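Local coordinates for protein cystathionine beta-lyases/cystathionine gamma-synthases (Corynebacterium glutamicum, PDB 5X5H) that probably makes L,L-cystathionine and succinate from O-succinyl-L-homoserine and L-cysteine with the help of pyridoxal 5'-phosphate, a step of methionine biosynthesis, at residues Gln8-Ala13 against Lys252-Arg257; Lys267-Leu272 against Val281-Leu286. One frame throughout, in Å; residues are numbered along the deposited sequence.

Running from the N terminus, the chain first reaches residues 8-13 at the start of helix 10-16, then passes through the whole seven-stranded sheet of the cofactor-binding domain before 252-257 returns to meet it. Interaction 1 therefore closes a loop of 238 residues. Interaction 2 follows in series, neither nested in the first nor crossing it: 267-272 meets 281-286 across only eight intervening residues. Helix 254-273 serves both, its first turn in interaction 1 and its last turns in interaction 2. With centres 25 Å apart and nearest atoms about 11 Å apart, the contacts do not touch; the helix connects the N-terminal segment to the five-stranded C-terminal sheet.

Interaction 1 of 2, residues Gln8-Ala13 against Lys252-Arg257; sequences QGFSTA and KTLAVR
The ring of F10 reaches L254 because its CG is anti to the backbone N (chi1 -173°), and L254 answers with the same choice, CG anti to its own N (chi1 178°). The two side chains run obliquely to each other: methyl CD2 of L254 comes in at the ring edge, near the ring plane, with F10 CZ 3.9 Å from L254 CD2. A255 adds its methyl from an oblique direction, F10 CD1 lying 4.2 Å from A255 CB. The adjoining residue comes closer: S11 OG lies 3.3 Å from A255 CB, a hydroxyl against a methyl. The CA atoms of S11 and A255 are 6.1 Å apart.

The polar link is indirect. One water donates to S11 O (3.0 Å from the water oxygen) and to K252 O (2.7 Å from the same oxygen). Within 252-257, R257 NE donates to T253 OG1 at 3.0 Å, in the guanidinium plane. Y186 meets the F10 ring edge-to-face. The contact lies at a subunit interface, where T12 hydrogen-bonds D374 of the second subunit, and the F10 side chain is about 7 Å from that of E71, a magnesium ligand. Direct contact is thus by carbon atoms and one hydroxyl, whereas the carbonyls of S11 and of K252, just before the other helix, cannot donate to each other and share a water that supplies both protons.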
loop_
_atom_site.group_PDB
_atom_site.type_symbol
_atom_site.label_atom_id
_atom_site.label_comp_id
_atom_site.label_asym_id
_atom_site.label_seq_id
_atom_site.Cartn_x
_atom_site.Cartn_y
_atom_site.Cartn_z
ATOM N N GLN A 8 -28.590 -0.255 14.911
ATOM C CA GLN A 8 -28.265 0.348 13.560
ATOM C C GLN A 8 -28.313 -0.756 12.589
ATOM O O GLN A 8 -28.084 -1.922 12.960
ATOM C CB GLN A 8 -26.893 0.956 13.468
ATOM C CG GLN A 8 -26.614 2.111 14.441
ATOM C CD GLN A 8 -27.366 3.414 14.135
ATOM O OE1 GLN A 8 -28.432 3.644 14.711
ATOM N NE2 GLN A 8 -26.762 4.321 13.357
ATOM N N GLY A 9 -28.504 -0.399 11.335
ATOM C CA GLY A 9 -28.608 -1.371 10.290
ATOM C C GLY A 9 -27.265 -1.936 9.813
ATOM O O GLY A 9 -26.200 -1.477 10.194
ATOM N N PHE A 10 -27.357 -3.007 9.036
ATOM C CA PHE A 10 -26.157 -3.733 8.560
ATOM C C PHE A 10 -25.255 -2.855 7.704
ATOM O O PHE A 10 -24.033 -2.891 7.920
ATOM C CB PHE A 10 -26.608 -4.936 7.713
ATOM C CG PHE A 10 -25.489 -5.849 7.295
ATOM C CD1 PHE A 10 -24.656 -5.571 6.268
ATOM C CD2 PHE A 10 -25.261 -6.985 8.078
ATOM C CE1 PHE A 10 -23.584 -6.468 5.985
ATOM C CE2 PHE A 10 -24.204 -7.841 7.776
ATOM C CZ PHE A 10 -23.374 -7.577 6.745
ATOM N N SER A 11 -25.823 -2.110 6.751
ATOM C CA SER A 11 -25.025 -1.209 5.937
ATOM C C SER A 11 -24.389 -0.104 6.732
ATOM O O SER A 11 -23.143 0.170 6.596
ATOM C CB SER A 11 -25.786 -0.630 4.809
ATOM O OG SER A 11 -26.161 -1.609 3.858
ATOM N N THR A 12 -25.094 0.432 7.719
ATOM C CA THR A 12 -24.523 1.388 8.654
ATOM C C THR A 12 -23.366 0.858 9.402
ATOM O O THR A 12 -22.265 1.453 9.467
ATOM C CB THR A 12 -25.589 1.923 9.564
ATOM O OG1 THR A 12 -26.664 2.409 8.782
ATOM C CG2 THR A 12 -25.068 3.101 10.475
ATOM N N ALA A 13 -23.551 -0.330 10.007
ATOM C CA ALA A 13 -22.476 -0.982 10.748
ATOM C C ALA A 13 -21.252 -1.322 9.955
ATOM O O ALA A 13 -20.084 -1.273 10.409
ATOM C CB ALA A 13 -22.962 -2.250 11.459
ATOM N N LYS A 252 -17.129 -2.332 3.400
ATOM C CA LYS A 252 -18.062 -1.199 3.365
ATOM C C LYS A 252 -19.129 -1.301 2.297
ATOM O O LYS A 252 -20.169 -0.626 2.365
ATOM C CB LYS A 252 -17.276 0.119 3.269
ATOM C CG LYS A 252 -16.377 0.382 4.455
ATOM C CD LYS A 252 -15.632 1.713 4.302
ATOM C CE LYS A 252 -14.737 1.876 5.519
ATOM N NZ LYS A 252 -14.022 3.244 5.451
ATOM N N THR A 253 -18.911 -2.120 1.257
ATOM C CA THR A 253 -19.884 -2.338 0.172
ATOM C C THR A 253 -20.496 -3.764 0.190
ATOM O O THR A 253 -21.146 -4.115 -0.779
ATOM C CB THR A 253 -19.267 -2.074 -1.214
ATOM O OG1 THR A 253 -18.087 -2.862 -1.451
ATOM C CG2 THR A 253 -18.948 -0.610 -1.355
ATOM N N LEU A 254 -20.345 -4.505 1.277
ATOM C CA LEU A 254 -20.860 -5.886 1.297
ATOM C C LEU A 254 -22.342 -5.979 0.992
ATOM O O LEU A 254 -22.737 -6.789 0.135
ATOM C CB LEU A 254 -20.494 -6.585 2.591
ATOM C CG LEU A 254 -21.041 -8.031 2.721
ATOM C CD1 LEU A 254 -20.509 -8.970 1.654
ATOM C CD2 LEU A 254 -20.692 -8.597 4.086
ATOM N N ALA A 255 -23.135 -5.164 1.652
ATOM C CA ALA A 255 -24.584 -5.273 1.390
ATOM C C ALA A 255 -24.910 -5.003 -0.018
ATOM O O ALA A 255 -25.702 -5.712 -0.680
ATOM C CB ALA A 255 -25.379 -4.344 2.265
ATOM N N VAL A 256 -24.404 -3.922 -0.648
ATOM C CA VAL A 256 -24.738 -3.570 -2.029
ATOM C C VAL A 256 -24.179 -4.591 -3.020
ATOM O O VAL A 256 -24.774 -4.879 -4.036
ATOM C CB VAL A 256 -24.440 -2.103 -2.455
ATOM C CG1 VAL A 256 -25.347 -1.172 -1.610
ATOM C CG2 VAL A 256 -22.978 -1.768 -2.308
ATOM N N ARG A 257 -22.980 -5.128 -2.722
ATOM C CA ARG A 257 -22.450 -6.187 -3.541
ATOM C C ARG A 257 -23.331 -7.417 -3.440
ATOM O O ARG A 257 -23.685 -7.970 -4.498
ATOM C CB ARG A 257 -21.007 -6.502 -3.167
ATOM C CG ARG A 257 -20.015 -5.404 -3.589
ATOM C CD ARG A 257 -18.557 -5.770 -3.273
ATOM N NE ARG A 257 -18.216 -5.782 -1.860
ATOM C CZ ARG A 257 -18.059 -6.795 -1.065
ATOM N NH1 ARG A 257 -18.257 -8.043 -1.513
ATOM N NH2 ARG A 257 -17.701 -6.637 0.188
HETATM O O HOH W 1 -22.511 -0.660 3.787
#

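Interaction 2 of 2, residues Lys267-Leu272 against Val281-Leu286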
loop_
_atom_site.group_PDB
_atom_site.type_symbol
_atom_site.label_atom_id
_atom_site.label_comp_id
_atom_site.label_asym_id
_atom_site.label_seq_id
_atom_site.Cartn_x
_atom_site.Cartn_y
_atom_site.Cartn_z
ATOM N N LYS A 267 -31.077 -15.301 -11.352
ATOM C CA LYS A 267 -31.416 -15.295 -12.760
ATOM C C LYS A 267 -30.603 -16.293 -13.506
ATOM O O LYS A 267 -31.077 -17.007 -14.412
ATOM C CB LYS A 267 -31.309 -13.908 -13.395
ATOM C CG LYS A 267 -32.297 -12.957 -12.805
ATOM C CD LYS A 267 -32.082 -11.544 -13.268
ATOM C CE LYS A 267 -32.862 -10.551 -12.489
ATOM N NZ LYS A 267 -32.351 -9.212 -12.873
ATOM N N ILE A 268 -29.311 -16.427 -13.249
ATOM C CA ILE A 268 -28.487 -17.437 -13.914
ATOM C C ILE A 268 -28.945 -18.857 -13.508
ATOM O O ILE A 268 -28.983 -19.778 -14.393
ATOM C CB ILE A 268 -26.996 -17.254 -13.600
ATOM C CG1 ILE A 268 -26.528 -15.878 -14.103
ATOM C CG2 ILE A 268 -26.151 -18.452 -14.132
ATOM C CD1 ILE A 268 -26.473 -15.808 -15.591
ATOM N N ALA A 269 -29.279 -19.110 -12.255
ATOM C CA ALA A 269 -29.740 -20.429 -11.831
ATOM C C ALA A 269 -31.041 -20.762 -12.621
ATOM O O ALA A 269 -31.202 -21.911 -13.044
ATOM C CB ALA A 269 -30.006 -20.445 -10.372
ATOM N N GLU A 270 -31.952 -19.822 -12.725
ATOM C CA GLU A 270 -33.241 -20.070 -13.443
ATOM C C GLU A 270 -32.859 -20.360 -14.852
ATOM O O GLU A 270 -33.409 -21.352 -15.473
ATOM C CB GLU A 270 -34.111 -18.796 -13.337
ATOM C CG GLU A 270 -35.374 -18.749 -14.171
ATOM C CD GLU A 270 -36.101 -17.410 -13.934
ATOM O OE1 GLU A 270 -35.656 -16.374 -14.506
ATOM O OE2 GLU A 270 -37.040 -17.394 -13.087
ATOM N N PHE A 271 -31.978 -19.641 -15.525
ATOM C CA PHE A 271 -31.656 -19.908 -16.931
ATOM C C PHE A 271 -31.031 -21.314 -17.050
ATOM O O PHE A 271 -31.402 -22.108 -17.944
ATOM C CB PHE A 271 -30.648 -18.880 -17.469
ATOM C CG PHE A 271 -30.183 -19.184 -18.804
ATOM C CD1 PHE A 271 -31.069 -19.070 -19.861
ATOM C CD2 PHE A 271 -28.940 -19.506 -19.076
ATOM C CE1 PHE A 271 -30.647 -19.389 -21.163
ATOM C CE2 PHE A 271 -28.483 -19.853 -20.361
ATOM C CZ PHE A 271 -29.367 -19.773 -21.421
ATOM N N LEU A 272 -30.122 -21.729 -16.199
ATOM C CA LEU A 272 -29.479 -23.025 -16.260
ATOM C C LEU A 272 -30.496 -24.104 -16.098
ATOM O O LEU A 272 -30.349 -25.163 -16.762
ATOM C CB LEU A 272 -28.310 -23.184 -15.236
ATOM C CG LEU A 272 -27.109 -22.332 -15.498
ATOM C CD1 LEU A 272 -26.336 -22.180 -14.168
ATOM C CD2 LEU A 272 -26.243 -22.890 -16.637
ATOM N N VAL A 281 -29.031 -28.221 -11.339
ATOM C CA VAL A 281 -28.586 -26.884 -10.812
ATOM C C VAL A 281 -28.692 -26.947 -9.322
ATOM O O VAL A 281 -29.700 -27.243 -8.758
ATOM C CB VAL A 281 -29.406 -25.762 -11.348
ATOM C CG1 VAL A 281 -28.856 -24.417 -10.827
ATOM C CG2 VAL A 281 -29.392 -25.749 -12.826
ATOM N N LEU A 282 -27.542 -26.664 -8.656
ATOM C CA LEU A 282 -27.423 -26.579 -7.270
ATOM C C LEU A 282 -27.425 -25.088 -6.889
ATOM O O LEU A 282 -26.459 -24.383 -7.168
ATOM C CB LEU A 282 -26.110 -27.263 -6.776
ATOM C CG LEU A 282 -26.084 -28.773 -7.067
ATOM C CD1 LEU A 282 -24.695 -29.316 -6.929
ATOM C CD2 LEU A 282 -27.056 -29.489 -6.248
ATOM N N TYR A 283 -28.504 -24.675 -6.302
ATOM C CA TYR A 283 -28.665 -23.265 -5.853
ATOM C C TYR A 283 -29.659 -23.286 -4.728
ATOM O O TYR A 283 -30.816 -23.755 -4.930
ATOM C CB TYR A 283 -29.126 -22.352 -6.983
ATOM C CG TYR A 283 -29.193 -20.848 -6.552
ATOM C CD1 TYR A 283 -28.010 -20.179 -6.183
ATOM C CD2 TYR A 283 -30.382 -20.155 -6.401
ATOM C CE1 TYR A 283 -28.061 -18.924 -5.731
ATOM C CE2 TYR A 283 -30.384 -18.852 -5.940
ATOM C CZ TYR A 283 -29.218 -18.265 -5.594
ATOM O OH TYR A 283 -29.228 -16.996 -5.057
ATOM N N PRO A 284 -29.394 -22.775 -3.520
ATOM C CA PRO A 284 -30.282 -22.899 -2.407
ATOM C C PRO A 284 -31.684 -22.317 -2.585
ATOM O O PRO A 284 -32.645 -22.717 -1.856
ATOM C CB PRO A 284 -29.490 -22.304 -1.187
ATOM C CG PRO A 284 -28.110 -22.414 -1.632
ATOM C CD PRO A 284 -28.099 -22.170 -3.079
ATOM N N GLY A 285 -31.853 -21.348 -3.458
ATOM C CA GLY A 285 -33.146 -20.744 -3.685
ATOM C C GLY A 285 -34.069 -21.534 -4.577
ATOM O O GLY A 285 -35.248 -21.154 -4.577
ATOM N N LEU A 286 -33.635 -22.601 -5.163
ATOM C CA LEU A 286 -34.540 -23.452 -5.992
ATOM C C LEU A 286 -35.367 -24.324 -5.052
ATOM O O LEU A 286 -34.871 -24.934 -4.092
ATOM C CB LEU A 286 -33.777 -24.219 -7.017
ATOM C CG LEU A 286 -32.887 -23.381 -7.907
ATOM C CD1 LEU A 286 -32.144 -24.236 -8.873
ATOM C CD2 LEU A 286 -33.631 -22.283 -8.645
#
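The phenol ring of Y283 is the one aromatic group in this contact, and the methyl of A269 meets it obliquely, at neither a clear face nor a clear edge. The touch falls at the root of the ring: A269 CB is 3.9 Å from Y283 CG and 4.0 Å from Y283 CD2. With CG anti to its backbone N (chi1 -176°), Y283 carries the ring along the helix toward its N-terminal end, past A265 and E266, and Y283 OH hydrogen-bonds to G303 O.

A269 is the hub of the contact. Besides Y283 it meets V281, with A269 CB 4.2 Å from V281 CG1, and more loosely L286, with A269 CB 4.4 Å from L286 CD2. The two methyls of V281 divide the work. CG1, anti to the backbone N (chi1 -177°), faces A269, whereas CG2 sits against the next helical turn, L272 CB being 3.7 Å from V281 CG2. The 6.6 Å between the CA atoms of A269 and V281 is consistent with the small side chain of A269. These four apolar side-chain pairs are joined by the backbone O of A269, also near V281 CG1, and the segments bury 202 Å² in total.

Beyond V281 and L282 the chain bends through a type I turn from Y283 to L286, where L286 N hydrogen-bonds to Y283 O at 3.1 Å; this brings L286 back toward the helix. The helical segment is also packed by helix 372-384, where I268 and F271 touch L376 and L272 touches V379. Strand 278-282 is an outermost strand of the five-stranded sheet and pairs with 305-310, whose I306 touches I268, V281 and Y283. The end of helix 254-273 therefore lies over the sheet margin, between helix 372-384 and the strand-turn segment.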